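Lys-gingipain catalytic subunit (Porphyromonas gingivalis, PDB 6I9A) cleaves proteins as a secreted cysteine endopeptidase with a strong preference for lysine in the P1 position, and may act as a virulence factor in periodontal disease. Local coordinates at residues Gln169-Tyr174 and Trp291-Asn296; Tyr178-Glu183 and Ala315-Asp320; Ser321-Asn326 and Thr439-Leu444. All blocks are in the same frame, centred on the assembly; numbering follows the deposited sequence. Where two conformers were deposited one is given.

Interaction 1 (Gln169-Tyr174 and Trp291-Asn296); sequences QPTIKY and WSVGAN. With NA (sodium ion), chain F.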
loop_
_atom_site.group_PDB
_atom_site.type_symbol
_atom_site.label_atom_id
_atom_site.label_comp_id
_atom_site.label_asym_id
_atom_site.label_seq_id
_atom_site.Cartn_x
_atom_site.Cartn_y
_atom_site.Cartn_z
ATOM N N GLN A 169 -14.073 -15.722 -12.362
ATOM C CA GLN A 169 -13.704 -16.990 -11.726
ATOM C C GLN A 169 -12.243 -17.403 -12.016
ATOM O O GLN A 169 -11.508 -17.733 -11.097
ATOM C CB GLN A 169 -14.668 -18.087 -12.101
ATOM C CG GLN A 169 -16.082 -17.883 -11.541
ATOM C CD GLN A 169 -16.905 -19.122 -11.689
ATOM O OE1 GLN A 169 -16.414 -20.233 -11.411
ATOM N NE2 GLN A 169 -18.131 -18.942 -12.115
ATOM N N PRO A 170 -11.773 -17.303 -13.273
ATOM C CA PRO A 170 -10.350 -17.629 -13.512
ATOM C C PRO A 170 -9.408 -16.766 -12.674
ATOM O O PRO A 170 -8.380 -17.250 -12.214
ATOM C CB PRO A 170 -10.169 -17.418 -15.040
ATOM C CG PRO A 170 -11.574 -17.663 -15.596
ATOM C CD PRO A 170 -12.526 -17.158 -14.552
ATOM N N THR A 171 -9.755 -15.468 -12.476
ATOM C CA THR A 171 -8.894 -14.590 -11.649
ATOM C C THR A 171 -8.773 -15.143 -10.227
ATOM O O THR A 171 -7.653 -15.353 -9.717
ATOM C CB THR A 171 -9.486 -13.193 -11.582
ATOM O OG1 THR A 171 -9.505 -12.587 -12.887
ATOM C CG2 THR A 171 -8.664 -12.285 -10.654
ATOM N N ILE A 172 -9.929 -15.371 -9.577
ATOM C CA ILE A 172 -9.884 -15.790 -8.163
ATOM C C ILE A 172 -9.305 -17.198 -8.052
ATOM O O ILE A 172 -8.530 -17.475 -7.121
ATOM C CB ILE A 172 -11.320 -15.690 -7.582
ATOM C CG1 ILE A 172 -11.842 -14.245 -7.597
ATOM C CG2 ILE A 172 -11.389 -16.312 -6.165
ATOM C CD1 ILE A 172 -10.996 -13.217 -6.952
ATOM N N LYS A 173 -9.612 -18.085 -9.003
ATOM C CA LYS A 173 -9.055 -19.440 -8.981
ATOM C C LYS A 173 -7.544 -19.419 -9.107
ATOM O O LYS A 173 -6.862 -20.253 -8.498
ATOM C CB LYS A 173 -9.696 -20.325 -10.044
ATOM C CG LYS A 173 -11.164 -20.652 -9.740
ATOM C CD LYS A 173 -11.809 -21.445 -10.900
ATOM C CE LYS A 173 -13.188 -21.951 -10.496
ATOM N NZ LYS A 173 -13.788 -22.747 -11.599
ATOM N N TYR A 174 -6.976 -18.528 -9.928
ATOM C CA TYR A 174 -5.512 -18.421 -10.050
ATOM C C TYR A 174 -4.917 -18.005 -8.698
ATOM O O TYR A 174 -3.981 -18.620 -8.214
ATOM C CB TYR A 174 -5.193 -17.356 -11.139
ATOM C CG TYR A 174 -3.714 -17.140 -11.353
ATOM C CD1 TYR A 174 -3.025 -17.808 -12.375
ATOM C CD2 TYR A 174 -2.998 -16.259 -10.548
ATOM C CE1 TYR A 174 -1.679 -17.567 -12.614
ATOM C CE2 TYR A 174 -1.634 -16.023 -10.764
ATOM C CZ TYR A 174 -0.990 -16.687 -11.789
ATOM O OH TYR A 174 0.334 -16.484 -12.059
ATOM N N TRP A 291 -4.145 -7.403 -14.713
ATOM C CA TRP A 291 -3.702 -6.753 -13.466
ATOM C C TRP A 291 -3.500 -7.761 -12.363
ATOM O O TRP A 291 -2.464 -7.793 -11.715
ATOM C CB TRP A 291 -4.752 -5.704 -13.106
ATOM C CG TRP A 291 -4.366 -4.649 -12.124
ATOM C CD1 TRP A 291 -4.033 -3.365 -12.439
ATOM C CD2 TRP A 291 -4.430 -4.704 -10.686
ATOM N NE1 TRP A 291 -3.871 -2.621 -11.303
ATOM C CE2 TRP A 291 -4.139 -3.409 -10.205
ATOM C CE3 TRP A 291 -4.741 -5.708 -9.758
ATOM C CZ2 TRP A 291 -4.177 -3.076 -8.852
ATOM C CZ3 TRP A 291 -4.704 -5.398 -8.401
ATOM C CH2 TRP A 291 -4.453 -4.091 -7.955
ATOM N N SER A 292 -4.486 -8.652 -12.172
ATOM C CA SER A 292 -4.389 -9.637 -11.097
ATOM C C SER A 292 -3.555 -10.841 -11.411
ATOM O O SER A 292 -2.799 -11.301 -10.539
ATOM C CB SER A 292 -5.761 -10.137 -10.648
ATOM O OG SER A 292 -6.531 -9.085 -10.076
ATOM N N VAL A 293 -3.676 -11.427 -12.626
ATOM C CA VAL A 293 -3.065 -12.712 -12.959
ATOM C C VAL A 293 -1.739 -12.608 -13.695
ATOM O O VAL A 293 -0.886 -13.508 -13.580
ATOM C CB VAL A 293 -4.094 -13.457 -13.847
ATOM C CG1 VAL A 293 -3.497 -14.646 -14.571
ATOM C CG2 VAL A 293 -5.294 -13.894 -13.010
ATOM N N GLY A 294 -1.597 -11.550 -14.510
ATOM C CA GLY A 294 -0.463 -11.389 -15.419
ATOM C C GLY A 294 -0.972 -11.309 -16.845
ATOM O O GLY A 294 -2.109 -11.691 -17.172
ATOM N N ALA A 295 -0.113 -10.753 -17.708
ATOM C CA ALA A 295 -0.419 -10.758 -19.144
ATOM C C ALA A 295 -0.386 -12.187 -19.702
ATOM O O ALA A 295 0.116 -13.124 -19.070
ATOM C CB ALA A 295 0.571 -9.879 -19.890
ATOM N N ASN A 296 -0.906 -12.318 -20.935
ATOM C CA ASN A 296 -1.042 -13.643 -21.624
ATOM C C ASN A 296 -2.154 -14.495 -20.992
ATOM O O ASN A 296 -2.304 -15.642 -21.358
ATOM C CB ASN A 296 0.254 -14.451 -21.775
ATOM C CG ASN A 296 0.985 -14.116 -23.040
ATOM O OD1 ASN A 296 0.350 -13.763 -24.067
ATOM N ND2 ASN A 296 2.319 -14.169 -22.985
HETATM NA NA NA F . 1.087 -14.753 -13.713
HETATM O O HOH W 1 3.272 -15.834 -13.899
#
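The Tyr174 ring carries Val293 on one face: methyl CG1 stands over the ring centre, 3.9 Å from its centroid and 13° off the normal, a CH-pi contact. At the phenol end of the same ring, Tyr174 OH binds a sodium ion at 2.5 Å, and the carbonyl Val293 O holds that ion at 2.3 Å. One residue thus meets the tyrosine twice, by a methyl over the ring and through the metal beside its hydroxyl. With CG anti to the backbone N (chi1 179°), the Tyr174 side chain reaches from helix 163-178 to the end of helix 285-293. The other Val293 methyl, CG2, faces helix 163-178 and rests 3.9 Å from Thr171 CA; both methyl contacts are those of one of two modelled valine conformers. The methyl of the same threonine, Thr171 CG2, packs on Ser292 CB at 3.6 Å, while Thr171 OG1 is hydrogen-bonded to Val167 O. Helix 285-293 stops where the ion sits: Gly294 follows with positive phi (120°), its backbone passing close by the ion. Water 1, 2.4 Å from the sodium, with Thr308 OG1, Ser309 O and Asp314 OD2, completes the six ligands. This buried helix-helix contact of the C25 catalytic domain has no direct hydrogen bond between the segments. Its polar link is the all-oxygen sodium site, where the ion probably polarises the phenol and the carboxylate of Asp314 offsets some of its charge.

Interaction 2 (Tyr178-Glu183 and Ala315-Asp320); sequences YYYNQE and ATFLED. With NA (sodium ion), chain E.
Phe317 lies with one face against Tyr179, whose CB sits over the ring centre, 3.5 Å from the centroid. The two rings are near parallel, at 16°, but slid apart with centroids 4.8 Å from each other; they barely overlap, and Phe317 lies mainly over Tyr179 CB and CG. Tyr179 CD1 comes to 3.3 Å from Phe317 CB. The Tyr180 ring stands at 87° to that of Phe317 and receives the edge of Phe317 on its face, a T-shaped pair in which Phe317 CE1 lies 3.6 Å from Tyr180 CZ. The three rings form an aromatic cluster where the chain leaves helix 163-178 and meets the segment carried by helix 312-317 in the catalytic domain. Tyr180 is the centre of an inverse gamma turn, and its side chain, with CG beside the backbone N (chi1 -63°), runs over to Phe317 while also touching Val153 and Leu155 of strand 152-157 in the six-stranded mixed sheet. Beyond the rings, water 2 bridges Tyr180 OH at 2.9 Å and Thr316 OG1, donating to the latter, which is also bonded to Ser312 O. Tyr179 OH is hydrogen-bonded to Asp314. The carbonyls of Ala315, Thr316 and Leu318 bind a sodium ion, Leu318 O at 2.3 Å.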
loop_
_atom_site.group_PDB
_atom_site.type_symbol
_atom_site.label_atom_id
_atom_site.label_comp_id
_atom_site.label_asym_id
_atom_site.label_seq_id
_atom_site.Cartn_x
_atom_site.Cartn_y
_atom_site.Cartn_z
ATOM N N TYR A 178 -2.334 -20.655 -6.563
ATOM C CA TYR A 178 -0.929 -20.438 -6.324
ATOM C C TYR A 178 -0.591 -19.843 -4.974
ATOM O O TYR A 178 0.553 -20.079 -4.537
ATOM C CB TYR A 178 -0.383 -19.536 -7.454
ATOM C CG TYR A 178 -0.367 -20.300 -8.762
ATOM C CD1 TYR A 178 0.487 -21.391 -8.943
ATOM C CD2 TYR A 178 -1.278 -20.007 -9.792
ATOM C CE1 TYR A 178 0.441 -22.156 -10.098
ATOM C CE2 TYR A 178 -1.278 -20.733 -10.979
ATOM C CZ TYR A 178 -0.422 -21.812 -11.118
ATOM O OH TYR A 178 -0.398 -22.477 -12.324
ATOM N N TYR A 179 -1.485 -19.056 -4.352
ATOM C CA TYR A 179 -1.048 -18.278 -3.184
ATOM C C TYR A 179 -2.006 -18.331 -1.994
ATOM O O TYR A 179 -1.548 -18.559 -0.882
ATOM C CB TYR A 179 -0.859 -16.810 -3.615
ATOM C CG TYR A 179 0.079 -16.704 -4.802
ATOM C CD1 TYR A 179 1.404 -17.133 -4.714
ATOM C CD2 TYR A 179 -0.361 -16.201 -6.031
ATOM C CE1 TYR A 179 2.269 -17.050 -5.799
ATOM C CE2 TYR A 179 0.502 -16.103 -7.121
ATOM C CZ TYR A 179 1.808 -16.557 -6.997
ATOM O OH TYR A 179 2.681 -16.512 -8.068
ATOM N N TYR A 180 -3.293 -18.034 -2.210
ATOM C CA TYR A 180 -4.259 -17.968 -1.101
ATOM C C TYR A 180 -4.771 -19.360 -0.803
ATOM O O TYR A 180 -5.831 -19.788 -1.269
ATOM C CB TYR A 180 -5.390 -16.985 -1.460
ATOM C CG TYR A 180 -4.863 -15.575 -1.633
ATOM C CD1 TYR A 180 -4.423 -14.838 -0.536
ATOM C CD2 TYR A 180 -4.847 -14.963 -2.885
ATOM C CE1 TYR A 180 -3.902 -13.548 -0.687
ATOM C CE2 TYR A 180 -4.340 -13.670 -3.045
ATOM C CZ TYR A 180 -3.864 -12.972 -1.952
ATOM O OH TYR A 180 -3.313 -11.710 -2.087
ATOM N N ASN A 181 -3.921 -20.084 -0.067
ATOM C CA ASN A 181 -4.184 -21.492 0.199
ATOM C C ASN A 181 -3.460 -21.962 1.463
ATOM O O ASN A 181 -2.634 -21.234 2.027
ATOM C CB ASN A 181 -3.816 -22.346 -1.046
ATOM C CG ASN A 181 -2.374 -22.234 -1.428
ATOM O OD1 ASN A 181 -1.453 -22.256 -0.605
ATOM N ND2 ASN A 181 -2.130 -22.084 -2.727
ATOM N N GLN A 182 -3.780 -23.182 1.886
ATOM C CA GLN A 182 -3.234 -23.698 3.140
ATOM C C GLN A 182 -1.722 -23.877 3.069
ATOM O O GLN A 182 -1.033 -23.691 4.091
ATOM C CB GLN A 182 -3.910 -25.014 3.536
ATOM C CG GLN A 182 -3.423 -25.566 4.908
ATOM C CD GLN A 182 -3.619 -24.602 6.095
ATOM O OE1 GLN A 182 -4.694 -24.580 6.734
ATOM N NE2 GLN A 182 -2.578 -23.809 6.461
ATOM N N GLU A 183 -1.185 -24.154 1.880
ATOM C CA GLU A 183 0.262 -24.366 1.714
ATOM C C GLU A 183 1.033 -23.079 1.956
ATOM O O GLU A 183 2.232 -23.128 2.276
ATOM C CB GLU A 183 0.558 -24.929 0.298
ATOM C CG GLU A 183 -0.027 -26.335 0.102
ATOM C CD GLU A 183 -1.535 -26.510 -0.158
ATOM O OE1 GLU A 183 -2.312 -25.522 -0.246
ATOM O OE2 GLU A 183 -1.935 -27.683 -0.321
ATOM N N ALA A 315 3.284 -10.856 -7.702
ATOM C CA ALA A 315 4.244 -9.941 -7.116
ATOM C C ALA A 315 4.087 -9.928 -5.613
ATOM O O ALA A 315 5.098 -9.955 -4.885
ATOM C CB ALA A 315 3.987 -8.552 -7.692
ATOM N N THR A 316 2.836 -9.903 -5.139
ATOM C CA THR A 316 2.589 -9.887 -3.690
ATOM C C THR A 316 3.406 -11.008 -3.041
ATOM O O THR A 316 4.060 -10.792 -2.003
ATOM C CB THR A 316 1.074 -10.110 -3.431
ATOM O OG1 THR A 316 0.305 -9.029 -4.029
ATOM C CG2 THR A 316 0.800 -10.073 -1.943
ATOM N N PHE A 317 3.324 -12.207 -3.627
ATOM C CA PHE A 317 3.919 -13.379 -3.006
ATOM C C PHE A 317 5.393 -13.631 -3.330
ATOM O O PHE A 317 5.980 -14.547 -2.765
ATOM C CB PHE A 317 3.055 -14.609 -3.313
ATOM C CG PHE A 317 1.817 -14.631 -2.442
ATOM C CD1 PHE A 317 0.721 -13.832 -2.737
ATOM C CD2 PHE A 317 1.813 -15.328 -1.233
ATOM C CE1 PHE A 317 -0.358 -13.727 -1.841
ATOM C CE2 PHE A 317 0.712 -15.256 -0.379
ATOM C CZ PHE A 317 -0.338 -14.451 -0.665
ATOM N N LEU A 318 6.032 -12.797 -4.151
ATOM C CA LEU A 318 7.493 -12.806 -4.214
ATOM C C LEU A 318 7.985 -12.404 -2.817
ATOM O O LEU A 318 7.519 -11.432 -2.225
ATOM C CB LEU A 318 8.030 -11.824 -5.261
ATOM C CG LEU A 318 7.782 -12.224 -6.689
ATOM C CD1 LEU A 318 8.250 -11.081 -7.615
ATOM C CD2 LEU A 318 8.497 -13.526 -7.058
ATOM N N GLU A 319 8.914 -13.177 -2.280
ATOM C CA GLU A 319 9.399 -12.920 -0.934
ATOM C C GLU A 319 10.306 -11.695 -0.850
ATOM O O GLU A 319 10.269 -10.999 0.179
ATOM C CB GLU A 319 10.156 -14.150 -0.392
ATOM C CG GLU A 319 9.247 -15.340 -0.119
ATOM C CD GLU A 319 8.225 -15.192 0.994
ATOM O OE1 GLU A 319 7.293 -16.026 1.044
ATOM O OE2 GLU A 319 8.343 -14.255 1.816
ATOM N N ASP A 320 11.100 -11.460 -1.882
ATOM C CA ASP A 320 12.151 -10.445 -1.811
ATOM C C ASP A 320 11.873 -9.160 -2.556
ATOM O O ASP A 320 12.747 -8.298 -2.623
ATOM C CB ASP A 320 13.489 -11.058 -2.285
ATOM C CG ASP A 320 13.916 -12.228 -1.395
ATOM O OD1 ASP A 320 13.563 -12.230 -0.193
ATOM O OD2 ASP A 320 14.551 -13.154 -1.910
HETATM NA NA NA E . 6.152 -9.599 -2.463
HETATM O O HOH W 2 -2.582 -9.634 -3.974
#

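Interaction 3 (Ser321-Asn326 and Thr439-Leu444); sequences SYNTVN and TRSNYL. With NA (sodium ion), chain E.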
loop_
_atom_site.group_PDB
_atom_site.type_symbol
_atom_site.label_atom_id
_atom_site.label_comp_id
_atom_site.label_asym_id
_atom_site.label_seq_id
_atom_site.Cartn_x
_atom_site.Cartn_y
_atom_site.Cartn_z
ATOM N N SER A 321 10.653 -8.987 -3.067
ATOM C CA SER A 321 10.304 -7.713 -3.697
ATOM C C SER A 321 8.792 -7.629 -3.713
ATOM O O SER A 321 8.067 -8.584 -3.367
ATOM C CB SER A 321 10.890 -7.621 -5.117
ATOM O OG SER A 321 10.359 -8.603 -5.980
ATOM N N TYR A 322 8.289 -6.440 -4.068
ATOM C CA TYR A 322 6.851 -6.127 -4.158
ATOM C C TYR A 322 6.162 -6.504 -2.841
ATOM O O TYR A 322 5.206 -7.273 -2.782
ATOM C CB TYR A 322 6.191 -6.835 -5.361
ATOM C CG TYR A 322 6.669 -6.322 -6.692
ATOM C CD1 TYR A 322 6.045 -5.240 -7.293
ATOM C CD2 TYR A 322 7.758 -6.910 -7.345
ATOM C CE1 TYR A 322 6.499 -4.727 -8.485
ATOM C CE2 TYR A 322 8.212 -6.389 -8.574
ATOM C CZ TYR A 322 7.545 -5.324 -9.123
ATOM O OH TYR A 322 7.916 -4.776 -10.349
ATOM N N ASN A 323 6.659 -5.898 -1.764
ATOM C CA ASN A 323 6.198 -6.181 -0.406
ATOM C C ASN A 323 5.397 -5.059 0.221
ATOM O O ASN A 323 4.988 -5.230 1.377
ATOM C CB ASN A 323 7.402 -6.583 0.481
ATOM C CG ASN A 323 7.874 -7.956 0.072
ATOM O OD1 ASN A 323 7.048 -8.802 -0.341
ATOM N ND2 ASN A 323 9.168 -8.238 0.134
ATOM N N THR A 324 5.105 -3.967 -0.489
ATOM C CA THR A 324 4.255 -2.893 0.032
ATOM C C THR A 324 2.883 -2.935 -0.616
ATOM O O THR A 324 2.706 -3.484 -1.706
ATOM C CB THR A 324 4.915 -1.548 -0.176
ATOM O OG1 THR A 324 5.051 -1.292 -1.583
ATOM C CG2 THR A 324 6.211 -1.408 0.593
ATOM N N VAL A 325 1.957 -2.218 -0.030
ATOM C CA VAL A 325 0.624 -2.016 -0.639
ATOM C C VAL A 325 0.787 -1.324 -2.004
ATOM O O VAL A 325 0.239 -1.772 -3.017
ATOM C CB VAL A 325 -0.277 -1.168 0.286
ATOM C CG1 VAL A 325 -1.550 -0.751 -0.461
ATOM C CG2 VAL A 325 -0.653 -1.956 1.548
ATOM N N ASN A 326 1.577 -0.225 -2.054
ATOM C CA ASN A 326 1.733 0.443 -3.356
ATOM C C ASN A 326 2.286 -0.518 -4.379
ATOM O O ASN A 326 1.888 -0.442 -5.555
ATOM C CB ASN A 326 2.678 1.651 -3.257
ATOM C CG ASN A 326 1.903 2.939 -3.112
ATOM O OD1 ASN A 326 1.695 3.456 -2.004
ATOM N ND2 ASN A 326 1.453 3.500 -4.238
ATOM N N THR A 439 12.385 -4.402 11.213
ATOM C CA THR A 439 11.219 -4.861 10.430
ATOM C C THR A 439 11.705 -5.672 9.253
ATOM O O THR A 439 12.855 -5.570 8.804
ATOM C CB THR A 439 10.386 -3.647 9.930
ATOM O OG1 THR A 439 11.200 -2.777 9.130
ATOM C CG2 THR A 439 9.745 -2.835 11.064
ATOM N N ARG A 440 10.817 -6.518 8.755
ATOM C CA ARG A 440 11.082 -7.303 7.571
ATOM C C ARG A 440 9.755 -7.742 7.005
ATOM O O ARG A 440 8.834 -8.046 7.773
ATOM C CB ARG A 440 11.964 -8.532 7.903
ATOM C CG ARG A 440 12.407 -9.319 6.673
ATOM C CD ARG A 440 13.338 -10.462 7.035
ATOM N NE ARG A 440 13.538 -11.274 5.839
ATOM C CZ ARG A 440 14.084 -12.489 5.855
ATOM N NH1 ARG A 440 14.540 -13.013 7.002
ATOM N NH2 ARG A 440 14.176 -13.192 4.733
ATOM N N SER A 441 9.639 -7.826 5.678
ATOM C CA SER A 441 8.375 -8.254 5.056
ATOM C C SER A 441 7.944 -9.625 5.598
ATOM O O SER A 441 8.728 -10.578 5.602
ATOM C CB SER A 441 8.576 -8.356 3.545
ATOM O OG SER A 441 7.446 -8.993 2.941
ATOM N N ASN A 442 6.695 -9.715 6.030
ATOM C CA ASN A 442 6.084 -10.937 6.545
ATOM C C ASN A 442 6.748 -11.413 7.853
ATOM O O ASN A 442 6.667 -12.595 8.170
ATOM C CB ASN A 442 5.989 -12.058 5.522
ATOM C CG ASN A 442 4.842 -12.964 5.865
ATOM O OD1 ASN A 442 3.848 -12.529 6.476
ATOM N ND2 ASN A 442 4.937 -14.219 5.466
ATOM N N TYR A 443 7.362 -10.472 8.603
ATOM C CA TYR A 443 7.834 -10.740 9.959
ATOM C C TYR A 443 7.193 -9.779 10.916
ATOM O O TYR A 443 6.935 -8.608 10.604
ATOM C CB TYR A 443 9.372 -10.566 10.070
ATOM C CG TYR A 443 10.152 -11.738 9.544
ATOM C CD1 TYR A 443 10.238 -11.990 8.174
ATOM C CD2 TYR A 443 10.805 -12.614 10.413
ATOM C CE1 TYR A 443 10.933 -13.100 7.686
ATOM C CE2 TYR A 443 11.484 -13.731 9.935
ATOM C CZ TYR A 443 11.581 -13.945 8.572
ATOM O OH TYR A 443 12.241 -15.063 8.107
ATOM N N LEU A 444 6.949 -10.255 12.138
ATOM C CA LEU A 444 6.515 -9.379 13.205
ATOM C C LEU A 444 7.629 -8.372 13.508
ATOM O O LEU A 444 8.808 -8.734 13.457
ATOM C CB LEU A 444 6.234 -10.236 14.462
ATOM C CG LEU A 444 5.024 -11.153 14.323
ATOM C CD1 LEU A 444 5.015 -12.200 15.447
ATOM C CD2 LEU A 444 3.700 -10.351 14.373
HETATM NA NA NA E . 6.152 -9.599 -2.463
HETATM O O HOH W 3 5.166 -7.592 2.900
#
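Asn323 and Ser441 meet through their side chains: the hydroxyl Ser441 OG lies over the flat amide, 3.1 Å from Asn323 CG and in line with neither polar atom. A chi1 of 170° swings the Ser441 hydroxyl away from its backbone N and out to the amide, yet its angles to Asn323 OD1 and ND2 are too poor for a hydrogen bond to either. Instead Ser441 OG donates to water 3 at 2.7 Å, and that water in turn donates to Asn323 O at 2.8 Å. The asparagine has CG beside the backbone N (chi1 -71°), and the amide is turned so that Asn323 OD1 binds a sodium ion at 2.4 Å. Ser441 sits in the type II beta turn from Arg440 to Tyr443 that joins strands 432-439 and 446-452 of the C-terminal Ig-like domain, so this small contact spans the boundary with the catalytic domain. There the chain wraps round the metal just ahead of helix 325-342: Ser321 O, Tyr322 O and the carbonyls of Ala315, Thr316 and Leu318 make up six ligands. The ion fixes the rotation of the Asn323 amide, together with Glu319, to which Asn323 ND2 is hydrogen-bonded.

Interactions 1 and 2 are buried contacts inside the catalytic domain: interaction 1 uses helix 163-178, interaction 2 the loop that follows it, and Tyr174 and Tyr179 also touch, joining the two. Interaction 3 is a smaller surface contact between domains. Interaction 2 rests on an aromatic cluster, interaction 1 on a tyrosine ring under a valine methyl and a shared ion, and interaction 3 mainly on a water bridge. Two sodium sites run through the set. In interaction 1 the ion joins both segments directly, whereas the second ion ties 315-320 to 321-326 and so links interactions 2 and 3 without bonding to 178-183 or 439-444. Asp314 connects the two buried contacts, binding the first ion and Tyr179.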